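Local coordinates for GDP-6-deoxy-D-mannose reductase (PDB 6X3B), which probably catalyses the NADPH-dependent reduction of GDP-4-dehydro-6-deoxy-D-mannose to GDP-D-rhamnose, a step in lipopolysaccharide O-antigen biosynthesis, at residues Trp70-His79 against Leu111-Tyr122; Ala196-Leu206 against Ile313-Val321. All coordinates share one frame; numbering follows the deposited sequence.

From the N terminus, strand 23-28 comes first, and the chain then reaches 70-79. Interaction 1 closes the short loop from there to 111-122: the chain leaves strand 76-79, runs through helices 86-91 and 93-114, and returns as the neighbouring strand 119-123 in the parallel-stranded core of the nucleotide-binding sheet. Interaction 2 opens later, at helix 191-203, and closes only with helix 306-320 at the end of the modelled chain, a loop spanning 106 intervening residues. The two loops therefore follow in series, neither nested nor crossed. The centres of interactions 1 and 2 are about 40 Å apart, on opposite sides of the chain's centre; one knits the sheet, the other joins two helices.

Interaction 1: residues Trp70-His79 against Leu111-Tyr122; sequences WPELPDAVIH and LKARGFSGTFLY
Val77 and Phe120 pair near the middle of two parallel strands, 76-79 and 119-122, the ends of a beta-alpha-beta crossover in the Rossmann fold. Backbone bonds alternate across them: Thr119 N to Asp75 O, Val77 N to Thr119 O at 2.8 Å, Leu121 N to Val77 O and His79 N to Leu121 O. Gly118, without a side chain, lets its CA come within 3.4 Å of Asp75 O just before the pairing starts.

The tight packing lies on the face that carries Val77 and His79. Branched Val77 divides its methyls: CG1, anti to the backbone N (chi1 176°), meets the Phe120 ring, while CG2 lies 3.8 Å from Phe116 CE1. Phe120 CZ reaches His79 CB at 3.6 Å. At the helix end of the contact, Leu111 CD2 sits over one face of the Trp70 indole, 3.7 Å from the centroid of its six-membered ring, a CH-pi contact. A broad flat ring suits this place, as its far rim, CZ3 and CH2, reaches the backbone of Leu111.

Toward solvent the contact loosens and turns polar. Arg114, bent at chi2 (71°), brings NE to Trp70 O at 2.7 Å in the guanidinium plane, and NH2 to Pro71 O, which it meets from above the carbonyl plane; Leu73 CD1 lies over one guanidinium face, toward its rim. Gly115, at positive phi, ends the helix in a Schellman motif, and a water bridges Pro74 O and Ser117 N.

Strand 23-28 flanks 76-79 on its other edge, bringing Phe26 edge-to-face against Trp70 and Thr28 OG1 to His79 ND1; Thr104 OG1, on helix 93-114, bonds His79 NE2. Helix 150-169 packs on Phe120 and Tyr122, and helix 93-114 covers Trp70 and His79.

Interaction 2: residues Ala196-Leu206 against Ile313-Val321; sequences ARQIARMKQGL and ILSDWESRV
The carbonyl oxygen of Trp317, whose indole lies against Arg197, accepts two backbone N-H groups, Val321 N at 2.8 Å and Arg320 N. Trp317 lies on helix 306-320, which packs against helix 191-203, a helix pair probably in the smaller, substrate-binding part usual in this extended short-chain dehydrogenase family; their segments 313-320 and 196-203 cross at -55°, the axes 8.6 Å apart at closest approach. Alanines suit so near an approach: Ala196 CB touches Ile313 CD1 at 3.5 Å, and Ala200 CB rests on Trp317 CB.

Arg197 serves here by its hydrocarbon. With CG anti to the backbone N (chi1 -176°), its chain runs over one indole face, and CG lies 3.4 Å from the centroid of the six-membered ring, nearly on the normal; the charged end leads away to a salt bridge with Asp188. Arg320 NH1 lies over the opposite face, toward its rim, held by a salt bridge to Asp316 OD2 at 2.6 Å.

At the outer end Val321 meets Arg201 CG with CG1 and Gln204 NE2 with CG2; nearby, Gly205, at positive phi, completes a Schellman motif. On the buried flank, facing helix 255-266, Leu314 CD2 lies 3.6 Å from Ala196 O and 3.8 Å from Ile199 CG2.

Interaction 1: residues Trp70-His79 against Leu111-Tyr122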
loop_
_atom_site.group_PDB
_atom_site.type_symbol
_atom_site.label_atom_id
_atom_site.label_comp_id
_atom_site.label_asym_id
_atom_site.label_seq_id
_atom_site.Cartn_x
_atom_site.Cartn_y
_atom_site.Cartn_z
ATOM N N TRP A 70 6.729 9.180 26.018
ATOM C CA TRP A 70 6.225 8.060 26.818
ATOM C C TRP A 70 7.075 7.878 28.073
ATOM O O TRP A 70 7.828 6.903 28.196
ATOM C CB TRP A 70 6.175 6.772 25.987
ATOM C CG TRP A 70 5.470 7.000 24.670
ATOM C CD1 TRP A 70 4.142 7.224 24.480
ATOM C CD2 TRP A 70 6.086 7.108 23.384
ATOM N NE1 TRP A 70 3.881 7.437 23.133
ATOM C CE2 TRP A 70 5.061 7.368 22.445
ATOM C CE3 TRP A 70 7.399 6.970 22.930
ATOM C CZ2 TRP A 70 5.316 7.504 21.074
ATOM C CZ3 TRP A 70 7.658 7.120 21.573
ATOM C CH2 TRP A 70 6.621 7.376 20.662
ATOM N N PRO A 71 6.952 8.789 29.046
ATOM C CA PRO A 71 7.571 8.524 30.363
ATOM C C PRO A 71 7.143 7.180 30.939
ATOM O O PRO A 71 7.997 6.383 31.367
ATOM C CB PRO A 71 7.105 9.717 31.218
ATOM C CG PRO A 71 5.976 10.356 30.457
ATOM C CD PRO A 71 6.255 10.086 29.005
ATOM N N GLU A 72 5.846 6.883 30.927
ATOM C CA GLU A 72 5.370 5.514 31.108
ATOM C C GLU A 72 5.100 4.876 29.746
ATOM O O GLU A 72 4.495 5.502 28.870
ATOM C CB GLU A 72 4.101 5.468 31.961
ATOM C CG GLU A 72 4.210 6.231 33.293
ATOM C CD GLU A 72 3.054 5.926 34.240
ATOM O OE1 GLU A 72 1.947 5.573 33.764
ATOM O OE2 GLU A 72 3.256 6.032 35.467
ATOM N N LEU A 73 5.524 3.611 29.590
ATOM C CA LEU A 73 5.426 2.910 28.300
ATOM C C LEU A 73 3.988 2.475 28.030
ATOM O O LEU A 73 3.354 1.876 28.902
ATOM C CB LEU A 73 6.336 1.696 28.300
ATOM C CG LEU A 73 6.436 0.925 26.985
ATOM C CD1 LEU A 73 7.316 1.689 26.027
ATOM C CD2 LEU A 73 6.991 -0.492 27.223
ATOM N N PRO A 74 3.437 2.752 26.852
ATOM C CA PRO A 74 2.096 2.239 26.550
ATOM C C PRO A 74 2.120 0.733 26.312
ATOM O O PRO A 74 3.080 0.183 25.770
ATOM C CB PRO A 74 1.689 3.003 25.284
ATOM C CG PRO A 74 2.977 3.448 24.663
ATOM C CD PRO A 74 3.969 3.630 25.790
ATOM N N ASP A 75 1.056 0.070 26.767
ATOM C CA ASP A 75 0.776 -1.307 26.380
ATOM C C ASP A 75 0.116 -1.376 25.017
ATOM O O ASP A 75 0.164 -2.420 24.350
ATOM C CB ASP A 75 -0.152 -1.951 27.401
ATOM C CG ASP A 75 0.479 -2.025 28.748
ATOM O OD1 ASP A 75 1.501 -2.720 28.839
ATOM O OD2 ASP A 75 -0.006 -1.350 29.678
ATOM N N ALA A 76 -0.551 -0.298 24.630
ATOM C CA ALA A 76 -1.280 -0.262 23.371
ATOM C C ALA A 76 -1.262 1.160 22.843
ATOM O O ALA A 76 -1.212 2.122 23.606
ATOM C CB ALA A 76 -2.733 -0.734 23.539
ATOM N N VAL A 77 -1.326 1.273 21.526
ATOM C CA VAL A 77 -1.335 2.547 20.830
ATOM C C VAL A 77 -2.481 2.506 19.836
ATOM O O VAL A 77 -2.664 1.497 19.152
ATOM C CB VAL A 77 0.011 2.794 20.123
ATOM C CG1 VAL A 77 -0.028 4.083 19.303
ATOM C CG2 VAL A 77 1.128 2.864 21.173
ATOM N N ILE A 78 -3.285 3.568 19.791
ATOM C CA ILE A 78 -4.243 3.788 18.709
ATOM C C ILE A 78 -3.749 4.989 17.928
ATOM O O ILE A 78 -3.548 6.071 18.499
ATOM C CB ILE A 78 -5.673 4.019 19.212
ATOM C CG1 ILE A 78 -6.165 2.824 20.024
ATOM C CG2 ILE A 78 -6.629 4.247 18.008
ATOM C CD1 ILE A 78 -7.560 3.032 20.533
ATOM N N HIS A 79 -3.518 4.796 16.633
ATOM C CA HIS A 79 -2.896 5.813 15.805
ATOM C C HIS A 79 -3.999 6.397 14.928
ATOM O O HIS A 79 -4.395 5.787 13.932
ATOM C CB HIS A 79 -1.746 5.211 14.987
ATOM C CG HIS A 79 -1.106 6.175 14.032
ATOM N ND1 HIS A 79 -0.917 7.513 14.327
ATOM C CD2 HIS A 79 -0.623 5.993 12.777
ATOM C CE1 HIS A 79 -0.331 8.106 13.299
ATOM N NE2 HIS A 79 -0.144 7.208 12.342
ATOM N N LEU A 111 8.522 4.516 18.933
ATOM C CA LEU A 111 8.026 3.503 19.865
ATOM C C LEU A 111 9.038 2.375 20.027
ATOM O O LEU A 111 9.323 1.926 21.150
ATOM C CB LEU A 111 6.679 2.954 19.375
ATOM C CG LEU A 111 5.451 3.861 19.584
ATOM C CD1 LEU A 111 4.272 3.448 18.713
ATOM C CD2 LEU A 111 5.034 3.895 21.057
ATOM N N LYS A 112 9.600 1.907 18.909
ATOM C CA LYS A 112 10.590 0.838 18.958
ATOM C C LYS A 112 11.790 1.246 19.801
ATOM O O LYS A 112 12.232 0.495 20.687
ATOM C CB LYS A 112 11.027 0.465 17.534
ATOM C CG LYS A 112 12.031 -0.719 17.520
ATOM C CD LYS A 112 12.411 -1.159 16.091
ATOM C CE LYS A 112 13.532 -2.208 16.135
ATOM N NZ LYS A 112 13.975 -2.613 14.766
ATOM N N ALA A 113 12.324 2.451 19.556
ATOM C CA ALA A 113 13.508 2.890 20.288
ATOM C C ALA A 113 13.233 2.999 21.782
ATOM O O ALA A 113 14.138 2.777 22.595
ATOM C CB ALA A 113 14.002 4.234 19.748
ATOM N N ARG A 114 12.002 3.353 22.154
ATOM C CA ARG A 114 11.636 3.488 23.559
ATOM C C ARG A 114 11.457 2.135 24.254
ATOM O O ARG A 114 11.513 2.062 25.489
ATOM C CB ARG A 114 10.361 4.323 23.663
ATOM C CG ARG A 114 9.680 4.333 25.042
ATOM C CD ARG A 114 10.462 5.115 26.092
ATOM N NE ARG A 114 9.724 5.152 27.355
ATOM C CZ ARG A 114 9.693 4.136 28.218
ATOM N NH1 ARG A 114 10.363 3.018 27.955
ATOM N NH2 ARG A 114 8.985 4.228 29.335
ATOM N N GLY A 115 11.274 1.062 23.497
ATOM C CA GLY A 115 11.085 -0.266 24.055
ATOM C C GLY A 115 9.686 -0.811 23.905
ATOM O O GLY A 115 9.388 -1.883 24.452
ATOM N N PHE A 116 8.819 -0.106 23.184
ATOM C CA PHE A 116 7.473 -0.595 22.928
ATOM C C PHE A 116 7.529 -1.958 22.250
ATOM O O PHE A 116 8.390 -2.217 21.407
ATOM C CB PHE A 116 6.713 0.403 22.042
ATOM C CG PHE A 116 5.287 0.013 21.752
ATOM C CD1 PHE A 116 4.303 0.174 22.718
ATOM C CD2 PHE A 116 4.919 -0.483 20.497
ATOM C CE1 PHE A 116 2.973 -0.166 22.454
ATOM C CE2 PHE A 116 3.587 -0.821 20.227
ATOM C CZ PHE A 116 2.617 -0.665 21.195
ATOM N N SER A 117 6.609 -2.841 22.642
ATOM C CA SER A 117 6.409 -4.094 21.923
ATOM C C SER A 117 4.986 -4.595 22.110
ATOM O O SER A 117 4.734 -5.799 21.990
ATOM C CB SER A 117 7.426 -5.168 22.361
ATOM O OG SER A 117 7.258 -5.487 23.732
ATOM N N GLY A 118 4.044 -3.686 22.378
ATOM C CA GLY A 118 2.650 -4.023 22.629
ATOM C C GLY A 118 1.750 -3.978 21.403
ATOM O O GLY A 118 2.148 -4.328 20.289
ATOM N N THR A 119 0.502 -3.574 21.622
ATOM C CA THR A 119 -0.514 -3.613 20.577
ATOM C C THR A 119 -0.576 -2.270 19.850
ATOM O O THR A 119 -0.639 -1.210 20.474
ATOM C CB THR A 119 -1.871 -3.978 21.177
ATOM O OG1 THR A 119 -1.813 -5.333 21.655
ATOM C CG2 THR A 119 -2.975 -3.878 20.123
ATOM N N PHE A 120 -0.527 -2.318 18.530
ATOM C CA PHE A 120 -0.589 -1.122 17.703
ATOM C C PHE A 120 -1.812 -1.240 16.806
ATOM O O PHE A 120 -1.830 -2.068 15.894
ATOM C CB PHE A 120 0.678 -0.966 16.860
ATOM C CG PHE A 120 0.796 0.380 16.193
ATOM C CD1 PHE A 120 0.140 0.633 14.998
ATOM C CD2 PHE A 120 1.567 1.379 16.766
ATOM C CE1 PHE A 120 0.247 1.888 14.368
ATOM C CE2 PHE A 120 1.695 2.640 16.142
ATOM C CZ PHE A 120 1.031 2.896 14.967
ATOM N N LEU A 121 -2.823 -0.402 17.043
ATOM C CA LEU A 121 -4.019 -0.405 16.213
ATOM C C LEU A 121 -3.929 0.783 15.250
ATOM O O LEU A 121 -4.004 1.945 15.670
ATOM C CB LEU A 121 -5.278 -0.345 17.074
ATOM C CG LEU A 121 -6.576 -0.035 16.320
ATOM C CD1 LEU A 121 -6.882 -1.129 15.266
ATOM C CD2 LEU A 121 -7.743 0.117 17.301
ATOM N N TYR A 122 -3.750 0.483 13.966
ATOM C CA TYR A 122 -3.678 1.500 12.933
ATOM C C TYR A 122 -5.085 1.772 12.424
ATOM O O TYR A 122 -5.820 0.836 12.096
ATOM C CB TYR A 122 -2.781 1.063 11.776
ATOM C CG TYR A 122 -2.817 2.090 10.699
ATOM C CD1 TYR A 122 -2.234 3.331 10.908
ATOM C CD2 TYR A 122 -3.521 1.872 9.516
ATOM C CE1 TYR A 122 -2.288 4.321 9.938
ATOM C CE2 TYR A 122 -3.584 2.850 8.537
ATOM C CZ TYR A 122 -2.973 4.080 8.768
ATOM O OH TYR A 122 -3.022 5.070 7.809
HETATM O O HOH W 1 4.741 -2.226 24.877
#

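Interaction 2: residues Ala196-Leu206 against Ile313-Val321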
loop_
_atom_site.group_PDB
_atom_site.type_symbol
_atom_site.label_atom_id
_atom_site.label_comp_id
_atom_site.label_asym_id
_atom_site.label_seq_id
_atom_site.Cartn_x
_atom_site.Cartn_y
_atom_site.Cartn_z
ATOM N N ALA A 196 -26.819 19.242 8.949
ATOM C CA ALA A 196 -27.174 19.503 10.342
ATOM C C ALA A 196 -26.841 20.936 10.731
ATOM O O ALA A 196 -27.654 21.622 11.366
ATOM C CB ALA A 196 -26.460 18.522 11.269
ATOM N N ARG A 197 -25.641 21.404 10.378
ATOM C CA ARG A 197 -25.273 22.777 10.706
ATOM C C ARG A 197 -26.289 23.756 10.130
ATOM O O ARG A 197 -26.798 24.628 10.842
ATOM C CB ARG A 197 -23.863 23.092 10.198
ATOM C CG ARG A 197 -23.370 24.489 10.580
ATOM C CD ARG A 197 -22.072 24.840 9.860
ATOM N NE ARG A 197 -22.215 24.655 8.424
ATOM C CZ ARG A 197 -22.701 25.578 7.596
ATOM N NH1 ARG A 197 -23.077 26.760 8.069
ATOM N NH2 ARG A 197 -22.809 25.317 6.297
ATOM N N GLN A 198 -26.643 23.584 8.852
ATOM C CA GLN A 198 -27.563 24.511 8.207
ATOM C C GLN A 198 -28.959 24.444 8.816
ATOM O O GLN A 198 -29.641 25.466 8.930
ATOM C CB GLN A 198 -27.611 24.223 6.713
ATOM C CG GLN A 198 -26.353 24.679 6.000
ATOM C CD GLN A 198 -26.460 24.526 4.500
ATOM O OE1 GLN A 198 -27.126 25.316 3.832
ATOM N NE2 GLN A 198 -25.825 23.486 3.965
ATOM N N ILE A 199 -29.416 23.251 9.181
ATOM C CA ILE A 199 -30.752 23.124 9.747
ATOM C C ILE A 199 -30.813 23.769 11.128
ATOM O O ILE A 199 -31.809 24.412 11.481
ATOM C CB ILE A 199 -31.163 21.644 9.775
ATOM C CG1 ILE A 199 -31.459 21.167 8.354
ATOM C CG2 ILE A 199 -32.349 21.441 10.687
ATOM C CD1 ILE A 199 -31.666 19.698 8.235
ATOM N N ALA A 200 -29.750 23.626 11.927
ATOM C CA ALA A 200 -29.708 24.331 13.203
ATOM C C ALA A 200 -29.758 25.842 13.003
ATOM O O ALA A 200 -30.336 26.560 13.830
ATOM C CB ALA A 200 -28.455 23.947 13.990
ATOM N N ARG A 201 -29.160 26.341 11.919
ATOM C CA ARG A 201 -29.261 27.767 11.614
ATOM C C ARG A 201 -30.686 28.147 11.231
ATOM O O ARG A 201 -31.169 29.224 11.607
ATOM C CB ARG A 201 -28.272 28.141 10.507
ATOM C CG ARG A 201 -26.818 28.084 10.970
ATOM C CD ARG A 201 -25.813 28.223 9.833
ATOM N NE ARG A 201 -26.085 29.386 9.001
ATOM C CZ ARG A 201 -25.671 30.615 9.289
ATOM N NH1 ARG A 201 -24.962 30.841 10.394
ATOM N NH2 ARG A 201 -25.967 31.615 8.472
ATOM N N MET A 202 -31.384 27.271 10.507
ATOM C CA MET A 202 -32.787 27.530 10.200
ATOM C C MET A 202 -33.634 27.603 11.470
ATOM O O MET A 202 -34.516 28.463 11.585
ATOM C CB MET A 202 -33.332 26.454 9.271
ATOM C CG MET A 202 -32.584 26.287 7.982
ATOM S SD MET A 202 -33.257 24.850 7.132
ATOM C CE MET A 202 -32.073 24.715 5.785
ATOM N N LYS A 203 -33.398 26.698 12.426
ATOM C CA LYS A 203 -34.151 26.726 13.679
ATOM C C LYS A 203 -34.061 28.094 14.344
ATOM O O LYS A 203 -35.021 28.559 14.968
ATOM C CB LYS A 203 -33.624 25.665 14.646
ATOM C CG LYS A 203 -33.993 24.220 14.315
ATOM C CD LYS A 203 -33.430 23.278 15.385
ATOM C CE LYS A 203 -34.110 23.490 16.732
ATOM N NZ LYS A 203 -35.536 23.057 16.676
ATOM N N GLN A 204 -32.899 28.734 14.256
ATOM C CA GLN A 204 -32.665 30.007 14.914
ATOM C C GLN A 204 -32.871 31.191 13.987
ATOM O O GLN A 204 -32.461 32.307 14.326
ATOM C CB GLN A 204 -31.260 30.034 15.496
ATOM C CG GLN A 204 -30.928 28.787 16.266
ATOM C CD GLN A 204 -30.126 29.090 17.498
ATOM O OE1 GLN A 204 -30.242 30.177 18.076
ATOM N NE2 GLN A 204 -29.306 28.134 17.920
ATOM N N GLY A 205 -33.488 30.973 12.831
ATOM C CA GLY A 205 -33.745 32.053 11.895
ATOM C C GLY A 205 -32.515 32.701 11.303
ATOM O O GLY A 205 -32.580 33.862 10.890
ATOM N N LEU A 206 -31.390 31.984 11.246
ATOM C CA LEU A 206 -30.153 32.531 10.700
ATOM C C LEU A 206 -29.976 32.251 9.214
ATOM O O LEU A 206 -29.043 32.791 8.612
ATOM C CB LEU A 206 -28.945 31.984 11.467
ATOM C CG LEU A 206 -28.862 32.457 12.917
ATOM C CD1 LEU A 206 -27.688 31.823 13.631
ATOM C CD2 LEU A 206 -28.757 33.965 12.955
ATOM N N ILE A 313 -25.926 15.531 16.683
ATOM C CA ILE A 313 -25.214 16.559 15.922
ATOM C C ILE A 313 -26.049 17.835 15.788
ATOM O O ILE A 313 -25.489 18.938 15.736
ATOM C CB ILE A 313 -24.734 16.054 14.541
ATOM C CG1 ILE A 313 -25.891 15.639 13.633
ATOM C CG2 ILE A 313 -23.731 14.924 14.703
ATOM C CD1 ILE A 313 -25.433 15.300 12.195
ATOM N N LEU A 314 -27.382 17.729 15.741
ATOM C CA LEU A 314 -28.205 18.938 15.722
ATOM C C LEU A 314 -28.085 19.705 17.033
ATOM O O LEU A 314 -27.933 20.932 17.030
ATOM C CB LEU A 314 -29.668 18.603 15.445
ATOM C CG LEU A 314 -30.073 18.334 14.005
ATOM C CD1 LEU A 314 -31.468 17.703 14.012
ATOM C CD2 LEU A 314 -30.041 19.614 13.134
ATOM N N SER A 315 -28.140 18.991 18.164
ATOM C CA SER A 315 -28.026 19.633 19.471
ATOM C C SER A 315 -26.690 20.329 19.631
ATOM O O SER A 315 -26.613 21.420 20.209
ATOM C CB SER A 315 -28.193 18.608 20.600
ATOM O OG SER A 315 -29.396 17.884 20.455
ATOM N N ASP A 316 -25.615 19.687 19.177
ATOM C CA ASP A 316 -24.311 20.321 19.272
ATOM C C ASP A 316 -24.293 21.635 18.507
ATOM O O ASP A 316 -23.777 22.645 19.000
ATOM C CB ASP A 316 -23.226 19.390 18.743
ATOM C CG ASP A 316 -21.847 20.001 18.863
ATOM O OD1 ASP A 316 -21.384 20.178 20.015
ATOM O OD2 ASP A 316 -21.244 20.314 17.813
ATOM N N TRP A 317 -24.888 21.632 17.315
ATOM C CA TRP A 317 -24.915 22.846 16.458
ATOM C C TRP A 317 -25.750 23.966 17.088
ATOM O O TRP A 317 -25.348 25.130 16.969
ATOM C CB TRP A 317 -25.387 22.489 15.048
ATOM C CG TRP A 317 -24.243 22.099 14.167
ATOM C CD1 TRP A 317 -24.063 20.916 13.514
ATOM C CD2 TRP A 317 -23.089 22.901 13.870
ATOM N NE1 TRP A 317 -22.884 20.932 12.822
ATOM C CE2 TRP A 317 -22.266 22.138 13.018
ATOM C CE3 TRP A 317 -22.680 24.188 14.232
ATOM C CZ2 TRP A 317 -21.058 22.623 12.525
ATOM C CZ3 TRP A 317 -21.484 24.666 13.744
ATOM C CH2 TRP A 317 -20.687 23.891 12.903
ATOM N N GLU A 318 -26.847 23.627 17.766
ATOM C CA GLU A 318 -27.717 24.666 18.381
ATOM C C GLU A 318 -26.903 25.571 19.312
ATOM O O GLU A 318 -27.073 26.797 19.227
ATOM C CB GLU A 318 -28.872 24.028 19.151
ATOM C CG GLU A 318 -29.410 24.923 20.250
ATOM C CD GLU A 318 -30.673 24.432 20.931
ATOM O OE1 GLU A 318 -31.721 24.381 20.268
ATOM O OE2 GLU A 318 -30.602 24.106 22.124
ATOM N N SER A 319 -26.040 24.990 20.152
ATOM C CA SER A 319 -25.243 25.772 21.137
ATOM C C SER A 319 -24.062 26.504 20.485
ATOM O O SER A 319 -23.482 27.369 21.161
ATOM C CB SER A 319 -24.773 24.895 22.270
ATOM O OG SER A 319 -24.259 23.666 21.777
ATOM N N ARG A 320 -23.767 26.197 19.221
ATOM C CA ARG A 320 -22.611 26.817 18.524
ATOM C C ARG A 320 -23.072 27.892 17.533
ATOM O O ARG A 320 -22.360 28.901 17.398
ATOM C CB ARG A 320 -21.763 25.733 17.855
ATOM C CG ARG A 320 -21.009 24.855 18.842
ATOM C CD ARG A 320 -20.510 23.582 18.192
ATOM N NE ARG A 320 -19.646 23.877 17.065
ATOM C CZ ARG A 320 -19.274 22.994 16.150
ATOM N NH1 ARG A 320 -19.695 21.745 16.226
ATOM N NH2 ARG A 320 -18.482 23.364 15.162
ATOM N N VAL A 321 -24.204 27.683 16.855
ATOM C CA VAL A 321 -24.697 28.704 15.881
ATOM C C VAL A 321 -25.381 29.835 16.659
ATOM O O VAL A 321 -24.715 30.865 16.872
ATOM C CB VAL A 321 -25.644 28.092 14.832
ATOM C CG1 VAL A 321 -25.073 26.823 14.224
ATOM C CG2 VAL A 321 -27.029 27.846 15.399
#